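Long-range contacts in AHL synthase (Burkholderia glumae, PDB 3P2H), which probably makes N-acyl-homoserine lactone quorum-sensing signals from acyl-carrier-protein-bound fatty acids and S-adenosyl-L-methionine, releasing methylthioadenosine: residues Glu18-Arg23 / Ile64-Arg69; Met1-Val5 / Pro122-Ala126; Ala126-Cys130 / Thr183-Leu189; Thr73-Tyr77 / Ala91-Ala95; Ile15-Leu19 / Tyr54-Arg58. The protein carries 3 engineered substitutions. All coordinates share one frame; numbering follows the deposited sequence.

Overall arrangement
Strand 2-6 opens the chain, and contact 2 closes the longest loop by setting it beside helix 120-133. Inside that loop helix 13-30 follows, and contacts 5 and 1 start from its overlapping turns: contact 5 reaches strand 53-58, contact 1 the adjacent strand 64-72, their centres 5 Å apart. Contact 4, also nested within the span of contact 2, closes a short loop after strand 64-72, across the chain's centre from contacts 1 and 2. Contact 3 begins at Ala126, where contact 2 ends, and ties helix 120-133 to the C-terminal helix 181-186. The sheet is thus gripped from one face by contacts 1 and 5 and from the other by helix 120-133.

Contact 1 (Glu18-Arg23 / Ile64-Arg69); sequences ELGSYR and ICGCAR
Tyr22 and Ile64 meet where helix 13-30 packs across strand 64-72, an alpha-on-beta layer consistent with the acetyltransferase-like fold of autoinducer synthases; the axes of the two short segments come within 9.3 Å and run nearly at right angles. Apolar contact dominates. Ile64 CG2 lies over one face of the Tyr22 ring, 3.7 Å from its centroid and 20° off the normal, a CH-pi contact shifted toward the rim. The ring reaches the strand because CG stands opposite the backbone nitrogen (chi1 178°). On its longer branch, Ile64 CD1 touches Glu18 CG at 3.3 Å, while Leu19 CD1 rests on Cys67 CB. A sulfur-aromatic contact adds to this: Cys67 SG lies at the edge of the Tyr22 ring, 4.9 Å from the centroid and 85° off the normal. Beyond the ring, Tyr22 OH lies beside the classic bulge formed by Cys65 and Gly66 opposite Gly57, and is hydrogen-bonded to Thr106. Among the charged groups, Arg23 NH2 and Arg69 NH1 come within 3.5 Å with their guanidinium planes almost perpendicular. Asp48 forms salt bridges with both arginines, and Arg69 also with Asp45 of the methylthioadenosine pocket, which probably offsets the like charges. Glu18, whose carboxylate pairs with Arg58, is also joined to the strand by water 1, which donates to OE2 (2.7 Å) and accepts from Ile64 N (3.2 Å).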
# COMPACT_ATOMS: atom_id res chain seq x y z
N GLU A 18 2.11 10.44 14.11
CA GLU A 18 3.36 10.34 13.37
C GLU A 18 3.15 9.84 11.93
O GLU A 18 3.76 10.36 10.99
CB GLU A 18 4.32 9.41 14.12
CG GLU A 18 5.67 9.25 13.49
CD GLU A 18 6.59 8.40 14.33
OE1 GLU A 18 6.08 7.59 15.13
OE2 GLU A 18 7.83 8.54 14.18
N LEU A 19 2.29 8.84 11.76
CA LEU A 19 2.00 8.31 10.44
C LEU A 19 1.21 9.33 9.64
O LEU A 19 1.44 9.51 8.44
CB LEU A 19 1.18 7.02 10.54
CG LEU A 19 0.60 6.53 9.21
CD1 LEU A 19 1.73 6.12 8.27
CD2 LEU A 19 -0.33 5.35 9.46
N GLY A 20 0.26 9.98 10.30
CA GLY A 20 -0.56 10.98 9.64
C GLY A 20 0.28 12.12 9.09
O GLY A 20 -0.02 12.65 8.03
N SER A 21 1.32 12.49 9.83
CA SER A 21 2.20 13.57 9.42
C SER A 21 3.05 13.13 8.24
O SER A 21 3.26 13.89 7.30
CB SER A 21 3.12 13.97 10.59
OG SER A 21 3.98 15.04 10.22
N TYR A 22 3.55 11.89 8.29
CA TYR A 22 4.36 11.39 7.20
C TYR A 22 3.53 11.31 5.94
O TYR A 22 4.00 11.64 4.86
CB TYR A 22 4.93 10.01 7.52
CG TYR A 22 5.74 9.45 6.38
CD1 TYR A 22 7.00 9.97 6.07
CD2 TYR A 22 5.25 8.40 5.61
CE1 TYR A 22 7.74 9.46 5.00
CE2 TYR A 22 5.98 7.89 4.54
CZ TYR A 22 7.22 8.42 4.25
OH TYR A 22 7.94 7.91 3.19
N ARG A 23 2.28 10.85 6.07
CA ARG A 23 1.41 10.76 4.91
C ARG A 23 1.09 12.14 4.36
O ARG A 23 1.01 12.32 3.14
CB ARG A 23 0.14 9.98 5.26
CG ARG A 23 0.34 8.47 5.19
CD ARG A 23 -0.84 7.68 5.71
NE ARG A 23 -2.10 8.05 5.08
CZ ARG A 23 -3.24 7.40 5.29
NH1 ARG A 23 -3.26 6.35 6.10
NH2 ARG A 23 -4.36 7.80 4.70
N ILE A 64 10.02 7.84 10.52
CA ILE A 64 9.30 7.19 9.44
C ILE A 64 9.86 7.57 8.08
O ILE A 64 10.05 8.75 7.77
CB ILE A 64 7.80 7.53 9.49
CG1 ILE A 64 7.22 7.04 10.82
CG2 ILE A 64 7.08 6.87 8.32
CD1 ILE A 64 5.71 7.15 10.92
N CYS A 65 10.15 6.56 7.27
CA CYS A 65 10.67 6.78 5.93
C CYS A 65 9.91 5.92 4.93
O CYS A 65 10.35 5.73 3.80
CB CYS A 65 12.17 6.45 5.88
SG CYS A 65 12.59 4.76 6.39
N GLY A 66 8.75 5.42 5.34
CA GLY A 66 7.95 4.60 4.45
C GLY A 66 6.64 4.18 5.09
O GLY A 66 6.55 4.06 6.31
N CYS A 67 5.61 3.98 4.27
CA CYS A 67 4.32 3.57 4.79
C CYS A 67 3.52 2.75 3.78
O CYS A 67 3.84 2.72 2.59
CB CYS A 67 3.48 4.79 5.21
SG CYS A 67 2.93 5.88 3.86
N ALA A 68 2.50 2.07 4.28
CA ALA A 68 1.63 1.26 3.45
C ALA A 68 0.36 0.98 4.23
O ALA A 68 0.36 0.93 5.46
CB ALA A 68 2.31 -0.04 3.06
N ARG A 69 -0.74 0.81 3.50
CA ARG A 69 -2.03 0.54 4.10
C ARG A 69 -2.58 -0.74 3.49
O ARG A 69 -2.54 -0.92 2.28
CB ARG A 69 -2.98 1.71 3.83
CG ARG A 69 -4.37 1.53 4.40
CD ARG A 69 -5.12 2.85 4.47
NE ARG A 69 -5.58 3.30 3.16
CZ ARG A 69 -6.26 4.43 2.97
NH1 ARG A 69 -6.54 5.21 4.00
NH2 ARG A 69 -6.68 4.75 1.76
O HOH W 1 8.65 10.18 12.23

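Contact 2 (Met1-Val5 / Pro122-Ala126); sequences MQTFV and PMLAA
Met1 reaches across to Pro122 and Met123, and its side chain can be traced atom by atom. CB rests against the sulfur of Cys65 on strand 64-72. From there CG, placed between the backbone nitrogen and the carbonyl carbon (chi1 60°), comes to 3.7 Å from Pro122 CG, the two side chains meeting at about a right angle. SD follows and lies 3.8 Å from Met123 SD, with Met123 CG equally near. A bend at chi3 (86°) then sets CE 3.8 Å from Met123 CG, and the two thioether chains cross at roughly a right angle.

The setting is strand-on-helix packing: strand 2-6, antiparallel to strand 53-58, runs beside helix 120-133 at 30° between the short segment axes. On strand 53-58 Val55 turns to this helix, meeting Met123 and Ala126, whereas its neighbours Tyr54 and Leu56 turn to helix 13-30, so the two helices lie on opposite faces of the sheet.

Further along the strand Thr3 splits its two branches. CG2 lies 3.6 Å from Pro122 O, while OG1 comes to 3.7 Å from Ala126 CB. No direct hydrogen bond crosses the contact, but water 2 joins the two polar atoms: it lies 3.2 Å from Thr3 OG1 and donates to Pro122 O at 2.9 Å. That carbonyl oxygen also accepts the helical bond from Ala126 N. Last in line, Val5 CG2 approaches Ala126 CB more distantly, at 4.2 Å.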
# COMPACT_ATOMS: atom_id res chain seq x y z
N MET A 1 16.32 0.21 5.87
CA MET A 1 15.27 0.56 6.86
C MET A 1 14.77 -0.67 7.61
O MET A 1 15.09 -1.81 7.26
CB MET A 1 14.08 1.22 6.16
CG MET A 1 13.44 0.34 5.10
SD MET A 1 11.72 0.77 4.84
CE MET A 1 11.88 2.10 3.63
N GLN A 2 13.97 -0.44 8.64
CA GLN A 2 13.40 -1.51 9.45
C GLN A 2 11.88 -1.32 9.33
O GLN A 2 11.40 -0.19 9.37
CB GLN A 2 13.86 -1.36 10.90
CG GLN A 2 13.41 -2.47 11.83
CD GLN A 2 14.38 -2.67 13.00
OE1 GLN A 2 14.60 -1.77 13.80
NE2 GLN A 2 14.96 -3.87 13.08
N THR A 3 11.15 -2.41 9.18
CA THR A 3 9.70 -2.31 9.02
C THR A 3 8.91 -2.71 10.27
O THR A 3 9.31 -3.61 11.02
CB THR A 3 9.23 -3.16 7.83
OG1 THR A 3 9.51 -4.54 8.09
CG2 THR A 3 9.95 -2.73 6.55
N PHE A 4 7.79 -2.03 10.47
CA PHE A 4 6.91 -2.26 11.61
C PHE A 4 5.48 -2.40 11.14
O PHE A 4 4.93 -1.47 10.55
CB PHE A 4 6.99 -1.08 12.59
CG PHE A 4 8.36 -0.84 13.13
CD1 PHE A 4 9.36 -0.30 12.32
CD2 PHE A 4 8.67 -1.16 14.45
CE1 PHE A 4 10.64 -0.10 12.82
CE2 PHE A 4 9.95 -0.96 14.95
CZ PHE A 4 10.94 -0.43 14.14
N VAL A 5 4.88 -3.56 11.39
CA VAL A 5 3.50 -3.81 10.99
C VAL A 5 2.57 -3.68 12.19
O VAL A 5 2.74 -4.36 13.20
CB VAL A 5 3.35 -5.21 10.37
CG1 VAL A 5 1.92 -5.42 9.92
CG2 VAL A 5 4.30 -5.37 9.20
N PRO A 122 11.84 -3.51 0.94
CA PRO A 122 11.50 -3.91 2.31
C PRO A 122 10.06 -3.57 2.70
O PRO A 122 9.39 -4.34 3.39
CB PRO A 122 12.54 -3.17 3.16
CG PRO A 122 12.87 -1.96 2.32
CD PRO A 122 12.92 -2.52 0.93
N MET A 123 9.57 -2.42 2.23
CA MET A 123 8.21 -2.00 2.52
C MET A 123 7.23 -3.00 1.89
O MET A 123 6.25 -3.40 2.51
CB MET A 123 7.95 -0.60 1.97
CG MET A 123 8.56 0.52 2.81
SD MET A 123 7.96 0.54 4.52
CE MET A 123 6.19 0.58 4.26
N LEU A 124 7.50 -3.39 0.65
CA LEU A 124 6.64 -4.33 -0.04
C LEU A 124 6.69 -5.70 0.63
O LEU A 124 5.65 -6.34 0.83
CB LEU A 124 7.07 -4.46 -1.50
CG LEU A 124 6.15 -5.28 -2.42
CD1 LEU A 124 4.72 -4.73 -2.37
CD2 LEU A 124 6.69 -5.22 -3.85
N ALA A 125 7.89 -6.14 0.99
CA ALA A 125 8.05 -7.44 1.64
C ALA A 125 7.21 -7.55 2.90
O ALA A 125 6.56 -8.57 3.14
CB ALA A 125 9.51 -7.68 1.97
N ALA A 126 7.23 -6.50 3.72
CA ALA A 126 6.46 -6.48 4.96
C ALA A 126 4.97 -6.58 4.67
O ALA A 126 4.26 -7.37 5.29
CB ALA A 126 6.76 -5.19 5.74
O HOH W 2 10.83 -5.86 5.46

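Contact 3 (Ala126-Cys130 / Thr183-Leu189); sequences AAVEC and TLAALDL
Val128 is the apolar centre of this contact, pointing from helix 120-133 into a group of leucines on helix 181-186 and the turn that follows it. Its two methyls divide the work. CG2 touches Leu187 CD1 at 3.5 Å, the two side chains crossing at about a right angle, and CG1 meets Leu189 CD1 at 3.8 Å. Farther out, the same CG1 lies 4.3 Å from Leu184 CD2, and Thr183 CG2 is equally distant. CB points at the leucines, and chi1 of 171° (CG1 opposite the backbone nitrogen) gives CG1 to Leu189 and CG2 to Leu187.

The next residue adds a mixed contact. Glu129 crosses Leu189 obliquely: the methyl CD2 sits against Glu129 CB, CG and CD and comes to 3.7 Å from OE1. The carboxylate has its ionic partner in Arg133, one turn further along the helix.

No hydrogen bond crosses between the segments; within 183-189 the backbone bonds shape the helix end. Leu189 N bonds to Leu184 O at 3.0 Å and Asp188 N to Ala185 O at 3.1 Å, while Asp188 takes a positive phi of 62°. These bonds define a Schellman motif, the C-terminal helix ending that here turns the chain back and brings Leu189 against helix 120-133.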
# COMPACT_ATOMS: atom_id res chain seq x y z
N ALA A 126 7.23 -6.50 3.72
CA ALA A 126 6.46 -6.48 4.96
C ALA A 126 4.97 -6.58 4.67
O ALA A 126 4.26 -7.37 5.29
CB ALA A 126 6.76 -5.19 5.74
N ALA A 127 4.50 -5.78 3.72
CA ALA A 127 3.10 -5.79 3.34
C ALA A 127 2.68 -7.18 2.86
O ALA A 127 1.69 -7.74 3.34
CB ALA A 127 2.85 -4.76 2.25
N VAL A 128 3.42 -7.73 1.91
CA VAL A 128 3.10 -9.05 1.38
C VAL A 128 3.05 -10.10 2.48
O VAL A 128 2.08 -10.85 2.60
CB VAL A 128 4.13 -9.48 0.31
CG1 VAL A 128 3.91 -10.95 -0.07
CG2 VAL A 128 3.98 -8.58 -0.92
N GLU A 129 4.10 -10.15 3.30
CA GLU A 129 4.21 -11.10 4.39
C GLU A 129 2.97 -11.03 5.28
O GLU A 129 2.33 -12.04 5.57
CB GLU A 129 5.45 -10.78 5.22
CG GLU A 129 5.88 -11.86 6.18
CD GLU A 129 7.22 -11.56 6.79
OE1 GLU A 129 8.06 -12.48 6.88
OE2 GLU A 129 7.44 -10.39 7.19
N CYS A 130 2.63 -9.81 5.71
CA CYS A 130 1.46 -9.61 6.55
C CYS A 130 0.17 -10.10 5.89
O CYS A 130 -0.57 -10.89 6.47
CB CYS A 130 1.32 -8.12 6.90
SG CYS A 130 -0.22 -7.73 7.76
N THR A 183 6.86 -14.08 -6.33
CA THR A 183 6.76 -12.89 -5.49
C THR A 183 7.44 -13.12 -4.14
O THR A 183 8.20 -12.28 -3.68
CB THR A 183 5.28 -12.51 -5.26
OG1 THR A 183 4.74 -11.97 -6.47
CG2 THR A 183 5.17 -11.47 -4.13
N LEU A 184 7.16 -14.26 -3.52
CA LEU A 184 7.75 -14.58 -2.23
C LEU A 184 9.28 -14.65 -2.34
O LEU A 184 9.99 -14.05 -1.53
CB LEU A 184 7.19 -15.91 -1.71
CG LEU A 184 5.69 -15.95 -1.40
CD1 LEU A 184 5.25 -17.37 -1.05
CD2 LEU A 184 5.39 -15.00 -0.25
N ALA A 185 9.78 -15.36 -3.34
CA ALA A 185 11.22 -15.49 -3.52
C ALA A 185 11.87 -14.13 -3.77
O ALA A 185 12.91 -13.82 -3.20
CB ALA A 185 11.52 -16.43 -4.69
N ALA A 186 11.25 -13.32 -4.62
CA ALA A 186 11.78 -12.00 -4.93
C ALA A 186 11.88 -11.11 -3.69
O ALA A 186 12.71 -10.20 -3.64
CB ALA A 186 10.92 -11.33 -5.98
N LEU A 187 11.03 -11.37 -2.71
CA LEU A 187 11.00 -10.57 -1.48
C LEU A 187 11.70 -11.24 -0.31
O LEU A 187 11.69 -10.72 0.80
CB LEU A 187 9.55 -10.26 -1.10
CG LEU A 187 8.76 -9.46 -2.15
CD1 LEU A 187 7.28 -9.43 -1.80
CD2 LEU A 187 9.34 -8.06 -2.24
N ASP A 188 12.31 -12.41 -0.56
CA ASP A 188 13.02 -13.15 0.48
C ASP A 188 12.11 -13.59 1.62
O ASP A 188 12.51 -13.56 2.78
CB ASP A 188 14.17 -12.32 1.03
CG ASP A 188 15.38 -12.33 0.12
OD1 ASP A 188 16.25 -11.46 0.26
OD2 ASP A 188 15.45 -13.24 -0.74
N LEU A 189 10.90 -13.98 1.28
CA LEU A 189 9.94 -14.43 2.28
C LEU A 189 9.81 -15.95 2.30
O LEU A 189 10.20 -16.64 1.35
CB LEU A 189 8.58 -13.79 2.00
CG LEU A 189 8.58 -12.26 1.97
CD1 LEU A 189 7.22 -11.75 1.52
CD2 LEU A 189 8.95 -11.73 3.35

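Contact 4 (Thr73-Tyr77 / Ala91-Ala95); sequences TTRPY and APRSA
Tyr77 and Thr73 form the tight half of this contact, gripping the backbone of Pro92 and Ser94. Tyr77 OH donates to Pro92 O over a short 2.5 Å, in the carbonyl plane and on a lone pair, and the oxygen lies at the ring's edge. The hydroxyl also packs 3.2 Å from Pro92 CD and touches Ala91 CB, while Thr73 CG2 lies over one face of the ring, toward its rim. Thr73 OG1 receives Ser94 N in a nearly straight bond (3.0 Å, 170°) and is hydrogen-bonded to Val97 O as well, so the buried hydroxyl has a partner for each role. It sits between the backbone nitrogen and the carbonyl carbon, which turns it to the 91-95 backbone.

Toward solvent the grip relaxes. Arg93 NH2 donates to Thr74 O at 2.9 Å, but the bond is bent to 143° and the donor sits 36° above the carbonyl plane. Water 3 links Arg93 NE (2.7 Å) to Thr73 O, to which it donates. Water 4 donates to Ser94 O at 2.8 Å and holds Thr74 N weakly.

Tyr77 is the N-cap of helix 78-81, its N bonded to the side chain of Gln80. The arrangement closes the base of the excursion between antiparallel strands 64-72 and 97-105, a connection that also carries Leu78, Val82 and Phe83 of the methylthioadenosine pocket.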
# COMPACT_ATOMS: atom_id res chain seq x y z
N THR A 73 -10.55 -7.00 0.99
CA THR A 73 -11.54 -6.62 -0.01
C THR A 73 -12.97 -6.97 0.40
O THR A 73 -13.93 -6.53 -0.23
CB THR A 73 -11.25 -7.24 -1.38
OG1 THR A 73 -11.10 -8.66 -1.24
CG2 THR A 73 -9.99 -6.63 -1.98
N THR A 74 -13.12 -7.77 1.46
CA THR A 74 -14.45 -8.14 1.93
C THR A 74 -15.09 -6.96 2.66
O THR A 74 -16.25 -7.01 3.07
CB THR A 74 -14.39 -9.34 2.87
OG1 THR A 74 -13.52 -9.05 3.96
CG2 THR A 74 -13.90 -10.58 2.13
N ARG A 75 -14.31 -5.89 2.84
CA ARG A 75 -14.81 -4.69 3.49
C ARG A 75 -14.57 -3.53 2.53
O ARG A 75 -13.82 -3.67 1.56
CB ARG A 75 -14.10 -4.45 4.82
CG ARG A 75 -14.47 -5.47 5.89
CD ARG A 75 -13.97 -5.06 7.27
NE ARG A 75 -14.18 -6.13 8.24
CZ ARG A 75 -13.87 -6.07 9.53
NH1 ARG A 75 -13.33 -4.96 10.04
NH2 ARG A 75 -14.11 -7.11 10.32
N PRO A 76 -15.20 -2.37 2.78
CA PRO A 76 -15.02 -1.21 1.91
C PRO A 76 -13.57 -0.85 1.63
O PRO A 76 -12.75 -0.84 2.55
CB PRO A 76 -15.76 -0.11 2.65
CG PRO A 76 -16.86 -0.86 3.35
CD PRO A 76 -16.13 -2.06 3.89
N TYR A 77 -13.25 -0.57 0.37
CA TYR A 77 -11.89 -0.16 0.00
C TYR A 77 -11.84 0.88 -1.14
O TYR A 77 -12.81 1.05 -1.88
CB TYR A 77 -10.99 -1.37 -0.30
CG TYR A 77 -11.36 -2.27 -1.46
CD1 TYR A 77 -12.38 -3.22 -1.35
CD2 TYR A 77 -10.62 -2.24 -2.63
CE1 TYR A 77 -12.63 -4.13 -2.39
CE2 TYR A 77 -10.86 -3.14 -3.67
CZ TYR A 77 -11.86 -4.08 -3.54
OH TYR A 77 -12.04 -5.00 -4.56
N ALA A 91 -14.89 -5.01 -9.08
CA ALA A 91 -13.99 -5.08 -7.93
C ALA A 91 -14.24 -6.33 -7.10
O ALA A 91 -15.36 -6.62 -6.72
CB ALA A 91 -14.15 -3.83 -7.06
N PRO A 92 -13.17 -7.07 -6.79
CA PRO A 92 -13.27 -8.29 -6.01
C PRO A 92 -13.62 -8.11 -4.53
O PRO A 92 -13.27 -7.10 -3.91
CB PRO A 92 -11.90 -8.93 -6.19
CG PRO A 92 -11.00 -7.72 -6.24
CD PRO A 92 -11.77 -6.80 -7.16
N ARG A 93 -14.34 -9.08 -3.99
CA ARG A 93 -14.70 -9.13 -2.58
C ARG A 93 -14.36 -10.57 -2.25
O ARG A 93 -15.17 -11.48 -2.43
CB ARG A 93 -16.19 -8.86 -2.36
CG ARG A 93 -16.59 -7.41 -2.58
CD ARG A 93 -17.97 -7.12 -1.99
NE ARG A 93 -17.95 -7.15 -0.53
CZ ARG A 93 -18.64 -8.01 0.22
NH1 ARG A 93 -19.41 -8.93 -0.36
NH2 ARG A 93 -18.56 -7.96 1.54
N SER A 94 -13.13 -10.78 -1.79
CA SER A 94 -12.65 -12.11 -1.48
C SER A 94 -11.70 -12.12 -0.30
O SER A 94 -10.95 -11.17 -0.07
CB SER A 94 -11.95 -12.68 -2.72
OG SER A 94 -11.09 -13.76 -2.40
N ALA A 95 -11.73 -13.21 0.46
CA ALA A 95 -10.83 -13.35 1.59
C ALA A 95 -9.41 -13.53 1.06
O ALA A 95 -8.44 -13.30 1.78
CB ALA A 95 -11.24 -14.54 2.43
O HOH W 3 -16.47 -5.00 0.13
O HOH W 4 -10.30 -9.66 2.25

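Contact 5 (Ile15-Leu19 / Tyr54-Arg58); sequences IAAEL and YVLGR
Glu18 and Arg58 form an end-on salt bridge with two bonds, one to each carboxylate oxygen. Arg58 NH2 donates to Glu18 OE1 at 2.8 Å and 165°; NH1 donates to OE2, also at 2.8 Å. Both oxygens lie near the guanidinium plane, yet each is met from above the carboxylate plane, because the two flat groups are turned 56° apart. Arg58 NH1 has a second acceptor in Gly62 O, and Tyr54 OH is hydrogen-bonded to Asp48. Arg58 extends fully from CG to NE, which carries its charge to the helix, and Ile15 CD1 packs at the guanidinium edge, 3.6 Å from NH2.

The remaining contacts across the segments are apolar. Leu19 CD2 stands over one face of the Tyr54 ring, 4.0 Å from the centroid and 23° off the normal, a CH-pi contact. Leu19 CD1 and Leu56 CD2 are modelled at 3.2 Å, tighter than usual van der Waals distance, so the exact separation is doubtful, and Ile15 CG2 meets Leu56 CD1 at 4.0 Å.

Helix 13-30 therefore lies across strand 53-58, which is flanked in the sheet by strands 2-6 and 64-72, while Val55 points to helix 120-133 on the opposite face.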
# COMPACT_ATOMS: atom_id res chain seq x y z
N ILE A 15 1.38 7.02 17.29
CA ILE A 15 1.68 6.41 16.00
C ILE A 15 0.76 7.00 14.93
O ILE A 15 1.18 7.25 13.80
CB ILE A 15 1.50 4.88 16.03
CG1 ILE A 15 2.45 4.26 17.06
CG2 ILE A 15 1.75 4.29 14.66
CD1 ILE A 15 3.91 4.53 16.79
N ALA A 16 -0.50 7.20 15.30
CA ALA A 16 -1.48 7.77 14.39
C ALA A 16 -1.05 9.17 13.96
O ALA A 16 -1.16 9.53 12.79
CB ALA A 16 -2.86 7.82 15.06
N ALA A 17 -0.54 9.95 14.91
CA ALA A 17 -0.09 11.31 14.62
C ALA A 17 1.16 11.29 13.75
O ALA A 17 1.26 12.02 12.76
CB ALA A 17 0.18 12.05 15.92
N GLU A 18 2.11 10.44 14.11
CA GLU A 18 3.36 10.34 13.37
C GLU A 18 3.15 9.84 11.93
O GLU A 18 3.76 10.36 10.99
CB GLU A 18 4.32 9.41 14.12
CG GLU A 18 5.67 9.25 13.49
CD GLU A 18 6.59 8.40 14.33
OE1 GLU A 18 6.08 7.59 15.13
OE2 GLU A 18 7.83 8.54 14.18
N LEU A 19 2.29 8.84 11.76
CA LEU A 19 2.00 8.31 10.44
C LEU A 19 1.21 9.33 9.64
O LEU A 19 1.44 9.51 8.44
CB LEU A 19 1.18 7.02 10.54
CG LEU A 19 0.60 6.53 9.21
CD1 LEU A 19 1.73 6.12 8.27
CD2 LEU A 19 -0.33 5.35 9.46
N TYR A 54 -1.47 -1.36 9.00
CA TYR A 54 -0.44 -0.42 8.53
C TYR A 54 0.98 -0.94 8.63
O TYR A 54 1.34 -1.69 9.55
CB TYR A 54 -0.50 0.88 9.33
CG TYR A 54 -1.80 1.65 9.22
CD1 TYR A 54 -2.09 2.40 8.08
CD2 TYR A 54 -2.72 1.63 10.26
CE1 TYR A 54 -3.29 3.11 7.98
CE2 TYR A 54 -3.91 2.33 10.17
CZ TYR A 54 -4.19 3.07 9.04
OH TYR A 54 -5.38 3.76 8.97
N VAL A 55 1.80 -0.52 7.68
CA VAL A 55 3.20 -0.88 7.66
C VAL A 55 3.96 0.44 7.70
O VAL A 55 3.67 1.34 6.92
CB VAL A 55 3.59 -1.63 6.36
CG1 VAL A 55 5.09 -1.96 6.38
CG2 VAL A 55 2.76 -2.89 6.21
N LEU A 56 4.91 0.56 8.62
CA LEU A 56 5.72 1.78 8.71
C LEU A 56 7.19 1.38 8.60
O LEU A 56 7.62 0.40 9.20
CB LEU A 56 5.52 2.51 10.04
CG LEU A 56 4.13 2.96 10.51
CD1 LEU A 56 4.29 4.02 11.58
CD2 LEU A 56 3.34 3.52 9.35
N GLY A 57 7.95 2.15 7.84
CA GLY A 57 9.37 1.88 7.72
C GLY A 57 10.06 2.99 8.49
O GLY A 57 9.63 4.13 8.40
N ARG A 58 11.09 2.66 9.26
CA ARG A 58 11.81 3.68 10.04
C ARG A 58 13.31 3.63 9.74
O ARG A 58 13.88 2.56 9.60
CB ARG A 58 11.57 3.47 11.54
CG ARG A 58 10.12 3.72 11.97
CD ARG A 58 9.91 3.38 13.43
NE ARG A 58 8.54 3.61 13.89
CZ ARG A 58 8.04 4.80 14.24
NH1 ARG A 58 8.80 5.89 14.18
NH2 ARG A 58 6.79 4.89 14.66